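Long-range contacts in acyl-CoA dehydrogenase domain protein Tcur3481 (Thermomonospora curvata, PDB 6WY9), which binds FAD and probably works as an acyl-CoA dehydrogenase, a flavoenzyme of the oxidoreductase class, within a four-chain assembly: residues 298-309 with 340-351; 189-197 with 333-341. All blocks are in the same frame, centred on the assembly; numbering follows the deposited sequence.

Contact 1 of 2, residues 298-309 with 340-351; sequences LVAKWWADEGGL and ISGTLGGASADL
The indole of Trp302 is sandwiched: methyl CD2 of Leu351 sits over one face, a CH-pi contact 3.5 Å from the centroid of the five-membered ring and 21° off its normal, while CB of Glu306, one turn on in its own helix, lies against the opposite face. At the edge, near the ring plane, come Trp303 NE1 and the carbonyl O of Ala347, the latter 3.6 Å from Trp302 CD1. With CG anti to the backbone N (chi1 175°), the indole swings across to Leu351. The other flat groups are the carboxylates of Asp305 and Asp350, turned to within 17° of coplanar; their facing oxygens are modelled too close, so their exact placing is doubtful. Lys301 joins them in a salt-bridge network. Its chain, bent at chi2 and chi4, brings NZ to the syn lone pair of Asp305 OD1 at 2.9 Å, while the link from NZ to Asp350 is longer and rests on a less certain oxygen. NZ also donates to Thr343 O at 2.7 Å; the buried ammonium probably offsets the charge of Asp305. Gly345, at backbone angles where a side chain would jam against the preceding carbonyl O, ends the type II turn from Gly342. Farther along helix 298-309, Leu309 CD2 packs on Ser341 OG at 3.6 Å, and that hydroxyl bonds to Lys338 O. Helix 298-309 thus packs against the turns leading into helix 347-362 and against its first turn; the axes of 298-309 and 347-351 run roughly antiparallel, approaching to 9.1 Å, with helix 260-288 against Trp303 and helix 215-248 against Ile340 and Thr343.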
# COMPACT_ATOMS: atom_id res chain seq x y z
N LEU B 298 19.61 3.00 8.10
CA LEU B 298 18.29 3.58 7.89
C LEU B 298 17.41 2.71 7.01
O LEU B 298 16.19 2.67 7.22
CB LEU B 298 18.42 4.99 7.28
CG LEU B 298 18.61 6.13 8.31
CD1 LEU B 298 19.07 7.44 7.63
CD2 LEU B 298 17.29 6.34 9.13
N VAL B 299 18.00 2.04 6.00
CA VAL B 299 17.23 1.10 5.20
C VAL B 299 16.75 -0.06 6.07
O VAL B 299 15.58 -0.45 6.02
CB VAL B 299 18.06 0.59 3.99
CG1 VAL B 299 17.39 -0.62 3.34
CG2 VAL B 299 18.21 1.68 2.91
N ALA B 300 17.65 -0.63 6.88
CA ALA B 300 17.19 -1.71 7.76
C ALA B 300 16.09 -1.20 8.68
O ALA B 300 15.08 -1.88 8.88
CB ALA B 300 18.35 -2.28 8.56
N LYS B 301 16.27 -0.00 9.23
CA LYS B 301 15.28 0.55 10.17
C LYS B 301 13.96 0.87 9.49
O LYS B 301 12.88 0.66 10.07
CB LYS B 301 15.88 1.81 10.84
CG LYS B 301 14.97 2.49 11.88
CD LYS B 301 14.56 1.48 12.99
CE LYS B 301 14.01 2.22 14.24
NZ LYS B 301 13.01 3.30 13.90
N TRP B 302 14.00 1.40 8.25
CA TRP B 302 12.73 1.66 7.56
C TRP B 302 11.97 0.36 7.31
O TRP B 302 10.74 0.31 7.50
CB TRP B 302 12.96 2.39 6.23
CG TRP B 302 11.64 2.55 5.47
CD1 TRP B 302 10.70 3.52 5.68
CD2 TRP B 302 11.12 1.70 4.44
NE1 TRP B 302 9.63 3.35 4.84
CE2 TRP B 302 9.87 2.24 4.05
CE3 TRP B 302 11.60 0.54 3.78
CZ2 TRP B 302 9.08 1.68 3.03
CZ3 TRP B 302 10.80 -0.04 2.77
CH2 TRP B 302 9.54 0.53 2.43
N TRP B 303 12.66 -0.69 6.86
CA TRP B 303 12.00 -2.00 6.70
C TRP B 303 11.37 -2.46 8.01
O TRP B 303 10.24 -2.96 8.02
CB TRP B 303 12.99 -3.04 6.17
CG TRP B 303 12.99 -3.06 4.68
CD1 TRP B 303 13.96 -2.56 3.84
CD2 TRP B 303 11.92 -3.51 3.85
NE1 TRP B 303 13.56 -2.70 2.54
CE2 TRP B 303 12.32 -3.29 2.51
CE3 TRP B 303 10.68 -4.11 4.11
CZ2 TRP B 303 11.51 -3.64 1.42
CZ3 TRP B 303 9.87 -4.48 3.03
CH2 TRP B 303 10.29 -4.25 1.68
N ALA B 304 12.09 -2.29 9.13
CA ALA B 304 11.54 -2.59 10.46
C ALA B 304 10.29 -1.77 10.72
O ALA B 304 9.29 -2.29 11.23
CB ALA B 304 12.58 -2.29 11.56
N ASP B 305 10.37 -0.46 10.43
CA ASP B 305 9.30 0.47 10.78
C ASP B 305 8.06 0.22 9.93
O ASP B 305 6.93 0.43 10.39
CB ASP B 305 9.72 1.92 10.56
CG ASP B 305 10.88 2.33 11.43
OD1 ASP B 305 11.09 1.68 12.45
OD2 ASP B 305 11.52 3.34 11.07
N GLU B 306 8.26 -0.13 8.66
CA GLU B 306 7.12 -0.22 7.74
C GLU B 306 6.73 -1.68 7.53
O GLU B 306 5.58 -2.06 7.75
CB GLU B 306 7.47 0.46 6.40
CG GLU B 306 6.37 0.43 5.33
CD GLU B 306 5.23 1.40 5.63
OE1 GLU B 306 5.46 2.44 6.31
OE2 GLU B 306 4.10 1.11 5.18
N GLY B 307 7.67 -2.50 7.09
CA GLY B 307 7.38 -3.93 6.96
C GLY B 307 7.02 -4.59 8.29
O GLY B 307 6.03 -5.31 8.39
N GLY B 308 7.82 -4.33 9.33
CA GLY B 308 7.53 -4.96 10.62
C GLY B 308 6.17 -4.57 11.17
O GLY B 308 5.43 -5.42 11.69
N LEU B 309 5.80 -3.30 11.02
CA LEU B 309 4.50 -2.86 11.47
C LEU B 309 3.40 -3.46 10.61
O LEU B 309 2.35 -3.84 11.14
CB LEU B 309 4.39 -1.34 11.44
CG LEU B 309 3.14 -0.79 12.14
CD1 LEU B 309 3.10 -1.38 13.61
CD2 LEU B 309 3.24 0.71 12.13
N ILE B 340 8.30 -0.53 18.49
CA ILE B 340 9.61 -0.51 17.85
C ILE B 340 9.57 0.35 16.59
O ILE B 340 10.53 1.07 16.27
CB ILE B 340 10.10 -1.94 17.57
CG1 ILE B 340 10.47 -2.63 18.88
CG2 ILE B 340 11.35 -1.92 16.68
CD1 ILE B 340 10.69 -4.16 18.67
N SER B 341 8.44 0.30 15.86
CA SER B 341 8.34 0.98 14.57
C SER B 341 8.36 2.50 14.71
O SER B 341 8.48 3.21 13.70
CB SER B 341 7.06 0.54 13.83
OG SER B 341 5.90 1.01 14.55
N GLY B 342 8.27 3.01 15.94
CA GLY B 342 8.39 4.44 16.20
C GLY B 342 9.64 4.84 17.00
O GLY B 342 9.84 6.03 17.29
N THR B 343 10.47 3.87 17.37
CA THR B 343 11.58 4.14 18.30
C THR B 343 12.72 4.74 17.50
O THR B 343 13.11 4.19 16.46
CB THR B 343 11.98 2.86 19.02
OG1 THR B 343 10.78 2.38 19.68
CG2 THR B 343 13.11 3.15 20.09
N LEU B 344 13.18 5.92 17.94
CA LEU B 344 14.06 6.82 17.23
C LEU B 344 13.37 7.47 16.05
O LEU B 344 14.04 8.01 15.18
CB LEU B 344 15.35 6.15 16.74
CG LEU B 344 16.10 5.39 17.83
CD1 LEU B 344 17.45 4.77 17.35
CD2 LEU B 344 16.28 6.27 19.11
N GLY B 345 12.04 7.45 16.00
CA GLY B 345 11.34 7.94 14.83
C GLY B 345 10.67 6.83 14.03
O GLY B 345 11.07 5.65 14.09
N GLY B 346 9.60 7.19 13.31
CA GLY B 346 8.82 6.24 12.55
C GLY B 346 9.23 6.20 11.08
O GLY B 346 10.25 6.79 10.68
N ALA B 347 8.42 5.48 10.28
CA ALA B 347 8.77 5.22 8.88
C ALA B 347 8.92 6.52 8.07
O ALA B 347 9.88 6.68 7.30
CB ALA B 347 7.69 4.31 8.25
N SER B 348 7.98 7.47 8.23
CA SER B 348 8.08 8.71 7.43
C SER B 348 9.33 9.52 7.79
O SER B 348 10.03 10.02 6.89
CB SER B 348 6.82 9.57 7.63
OG SER B 348 5.69 8.92 7.09
N ALA B 349 9.65 9.63 9.09
CA ALA B 349 10.86 10.32 9.48
C ALA B 349 12.08 9.64 8.88
O ALA B 349 13.04 10.30 8.45
CB ALA B 349 10.97 10.38 11.04
N ASP B 350 12.10 8.31 8.92
CA ASP B 350 13.29 7.62 8.42
C ASP B 350 13.46 7.83 6.92
O ASP B 350 14.59 7.96 6.45
CB ASP B 350 13.22 6.16 8.80
CG ASP B 350 13.58 5.98 10.28
OD1 ASP B 350 14.43 6.74 10.84
OD2 ASP B 350 13.02 5.10 10.89
N LEU B 351 12.36 7.86 6.16
CA LEU B 351 12.48 8.19 4.74
C LEU B 351 13.01 9.59 4.54
O LEU B 351 13.82 9.83 3.65
CB LEU B 351 11.14 8.02 4.01
CG LEU B 351 10.57 6.59 3.88
CD1 LEU B 351 9.18 6.58 3.13
CD2 LEU B 351 11.59 5.60 3.19

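Contact 2 of 2, residues 189-197 with 333-341; sequences RTETTSRDM and YFLWGKQIS
The type I beta turn from Thr192 to Arg195, between strands 185-191 and 197-203, presses onto helix 330-340, so a hairpin of the beta domain meets the C-terminal helices. Hydrogen bonds come first, and they gather on one atom, the amide oxygen of Gln339. Thr192 OG1 donates to Gln339 OE1 at 2.7 Å, in the carbonyl plane and on a lone pair; Ser194 N reaches the same oxygen at 2.9 Å, nearly straight (169°) but tilted from that plane. An extended chain, CG anti to the backbone N (chi1 -177°), carries the amide from the helix to the turn. Exchanging Gln339 for an alanine would probably leave Ser194 N and the Thr192 hydroxyl without their shared acceptor, and the turn less firmly held to the helix. In van der Waals packing, Thr193 CG2 meets Leu335 CD2 at 3.9 Å, and Leu335 CB lies 3.6 Å from the carbonyl O of Thr193, while Thr193 OG1 turns to an acidic side chain of a neighbouring subunit. Among charged groups, Arg195 NH2 bridges to Glu191 OE2, which also pairs with Arg38. Last is a water that accepts from Gln339 NE2 at 2.9 Å and donates to Asp196 OD2 at 2.7 Å.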
# COMPACT_ATOMS: atom_id res chain seq x y z
N ARG B 189 8.44 7.72 36.01
CA ARG B 189 8.11 6.48 35.33
C ARG B 189 6.93 6.69 34.38
O ARG B 189 5.98 7.41 34.70
CB ARG B 189 7.79 5.42 36.37
CG ARG B 189 8.98 5.15 37.28
CD ARG B 189 8.60 4.47 38.60
NE ARG B 189 7.59 3.42 38.46
CZ ARG B 189 7.87 2.14 38.21
NH1 ARG B 189 9.14 1.77 38.04
NH2 ARG B 189 6.88 1.23 38.12
N THR B 190 6.99 6.06 33.21
CA THR B 190 5.90 6.19 32.24
C THR B 190 5.75 4.86 31.51
O THR B 190 6.74 4.30 31.02
CB THR B 190 6.16 7.37 31.28
OG1 THR B 190 5.02 7.60 30.44
CG2 THR B 190 7.39 7.17 30.41
N GLU B 191 4.54 4.33 31.47
CA GLU B 191 4.29 3.05 30.81
C GLU B 191 4.05 3.23 29.31
O GLU B 191 3.19 4.01 28.91
CB GLU B 191 3.10 2.33 31.43
CG GLU B 191 2.99 0.89 30.93
CD GLU B 191 1.73 0.19 31.41
OE1 GLU B 191 0.81 0.88 31.88
OE2 GLU B 191 1.66 -1.05 31.33
N THR B 192 4.75 2.44 28.49
CA THR B 192 4.62 2.57 27.04
C THR B 192 3.76 1.44 26.43
O THR B 192 3.41 0.46 27.07
CB THR B 192 6.01 2.59 26.40
OG1 THR B 192 6.62 1.32 26.58
CG2 THR B 192 6.88 3.63 27.09
N THR B 193 3.49 1.60 25.15
CA THR B 193 2.70 0.63 24.39
C THR B 193 3.13 -0.81 24.65
O THR B 193 2.30 -1.68 24.91
CB THR B 193 2.87 0.95 22.89
OG1 THR B 193 2.32 2.24 22.62
CG2 THR B 193 2.16 -0.11 22.03
N SER B 194 4.44 -1.08 24.57
CA SER B 194 4.93 -2.44 24.79
C SER B 194 4.77 -2.93 26.23
O SER B 194 5.04 -4.11 26.51
CB SER B 194 6.41 -2.51 24.38
OG SER B 194 7.20 -1.80 25.33
N ARG B 195 4.38 -2.06 27.17
CA ARG B 195 4.30 -2.36 28.62
C ARG B 195 5.67 -2.26 29.29
O ARG B 195 5.81 -2.73 30.44
CB ARG B 195 3.74 -3.74 28.98
CG ARG B 195 2.36 -4.09 28.48
CD ARG B 195 1.34 -3.41 29.34
NE ARG B 195 -0.02 -3.89 29.16
CZ ARG B 195 -1.05 -3.39 29.83
NH1 ARG B 195 -2.28 -3.85 29.62
NH2 ARG B 195 -0.83 -2.42 30.72
N ASP B 196 6.69 -1.74 28.60
CA ASP B 196 7.93 -1.39 29.29
C ASP B 196 7.62 -0.29 30.30
O ASP B 196 6.63 0.45 30.16
CB ASP B 196 8.98 -0.89 28.27
CG ASP B 196 10.32 -0.50 28.94
OD1 ASP B 196 10.84 -1.31 29.75
OD2 ASP B 196 10.88 0.62 28.64
N MET B 197 8.46 -0.16 31.30
CA MET B 197 8.37 1.00 32.19
C MET B 197 9.56 1.92 31.86
O MET B 197 10.69 1.66 32.29
CB MET B 197 8.34 0.59 33.65
CG MET B 197 7.92 1.74 34.59
SD MET B 197 6.19 2.29 34.32
CE MET B 197 5.18 0.87 34.79
N TYR B 333 3.06 -9.27 20.32
CA TYR B 333 3.82 -8.98 19.10
C TYR B 333 3.33 -7.68 18.47
O TYR B 333 4.13 -6.84 18.03
CB TYR B 333 3.69 -10.17 18.13
CG TYR B 333 4.36 -11.38 18.72
CD1 TYR B 333 3.74 -12.14 19.71
CD2 TYR B 333 5.67 -11.71 18.35
CE1 TYR B 333 4.40 -13.21 20.32
CE2 TYR B 333 6.34 -12.80 18.93
CZ TYR B 333 5.69 -13.54 19.92
OH TYR B 333 6.36 -14.61 20.48
N PHE B 334 2.01 -7.48 18.47
CA PHE B 334 1.47 -6.20 18.01
C PHE B 334 2.04 -5.04 18.84
O PHE B 334 2.47 -4.01 18.28
CB PHE B 334 -0.08 -6.20 18.10
CG PHE B 334 -0.66 -4.92 17.61
CD1 PHE B 334 -0.60 -4.60 16.26
CD2 PHE B 334 -1.17 -3.98 18.50
CE1 PHE B 334 -1.08 -3.36 15.78
CE2 PHE B 334 -1.66 -2.76 18.03
CZ PHE B 334 -1.62 -2.45 16.66
N LEU B 335 2.02 -5.17 20.18
CA LEU B 335 2.48 -4.07 21.04
C LEU B 335 3.98 -3.79 20.81
O LEU B 335 4.39 -2.63 20.71
CB LEU B 335 2.21 -4.38 22.52
CG LEU B 335 0.73 -4.57 22.92
CD1 LEU B 335 0.62 -4.86 24.42
CD2 LEU B 335 -0.02 -3.26 22.53
N TRP B 336 4.81 -4.84 20.80
CA TRP B 336 6.24 -4.68 20.51
C TRP B 336 6.48 -4.10 19.11
O TRP B 336 7.27 -3.16 18.94
CB TRP B 336 6.96 -6.03 20.63
CG TRP B 336 7.32 -6.40 22.06
CD1 TRP B 336 6.48 -6.40 23.14
CD2 TRP B 336 8.61 -6.84 22.55
NE1 TRP B 336 7.16 -6.82 24.26
CE2 TRP B 336 8.47 -7.09 23.92
CE3 TRP B 336 9.85 -7.06 21.94
CZ2 TRP B 336 9.54 -7.54 24.73
CZ3 TRP B 336 10.93 -7.53 22.75
CH2 TRP B 336 10.76 -7.75 24.12
N GLY B 337 5.83 -4.67 18.10
CA GLY B 337 6.06 -4.21 16.74
C GLY B 337 5.72 -2.74 16.59
O GLY B 337 6.50 -1.96 16.03
N LYS B 338 4.57 -2.35 17.13
CA LYS B 338 4.09 -0.98 17.07
C LYS B 338 5.07 -0.03 17.78
O LYS B 338 5.48 1.00 17.22
CB LYS B 338 2.67 -0.95 17.69
CG LYS B 338 2.06 0.38 18.07
CD LYS B 338 0.97 0.84 17.06
CE LYS B 338 0.47 2.29 17.35
NZ LYS B 338 -0.26 2.93 16.14
N GLN B 339 5.50 -0.38 18.99
CA GLN B 339 6.44 0.50 19.69
C GLN B 339 7.77 0.61 18.93
O GLN B 339 8.31 1.71 18.75
CB GLN B 339 6.73 -0.00 21.11
CG GLN B 339 7.68 1.04 21.78
CD GLN B 339 7.65 0.95 23.29
OE1 GLN B 339 6.58 0.80 23.89
NE2 GLN B 339 8.82 1.06 23.91
N ILE B 340 8.30 -0.53 18.49
CA ILE B 340 9.61 -0.51 17.85
C ILE B 340 9.57 0.35 16.59
O ILE B 340 10.53 1.07 16.27
CB ILE B 340 10.10 -1.94 17.57
CG1 ILE B 340 10.47 -2.63 18.88
CG2 ILE B 340 11.35 -1.92 16.68
CD1 ILE B 340 10.69 -4.16 18.67
N SER B 341 8.44 0.30 15.86
CA SER B 341 8.34 0.98 14.57
C SER B 341 8.36 2.50 14.71
O SER B 341 8.48 3.21 13.70
CB SER B 341 7.06 0.54 13.83
OG SER B 341 5.90 1.01 14.55
O HOH W 1 9.96 1.78 26.43

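Overall arrangement
From the N terminus, the chain passes through the first helices and into the beta domain, where 189-197 forms the hairpin turn of contact 2. It then runs through helices 215-248 and 260-288 to helix 295-319, which supplies 298-309 for contact 1. Helix 330-340 follows and closes the long loop of contact 2, with 135 residues between its segments; 340-351 then closes the much shorter loop of contact 1. The segments alternate, so the loops cross, sharing Ile340 and Ser341. The centres lie about 15 Å apart, and Leu309 CD1 touches Lys338 CA at 3.6 Å. Together they tie the beta domain, helix 330-340 and the closing helical pair 295-319 and 347-362.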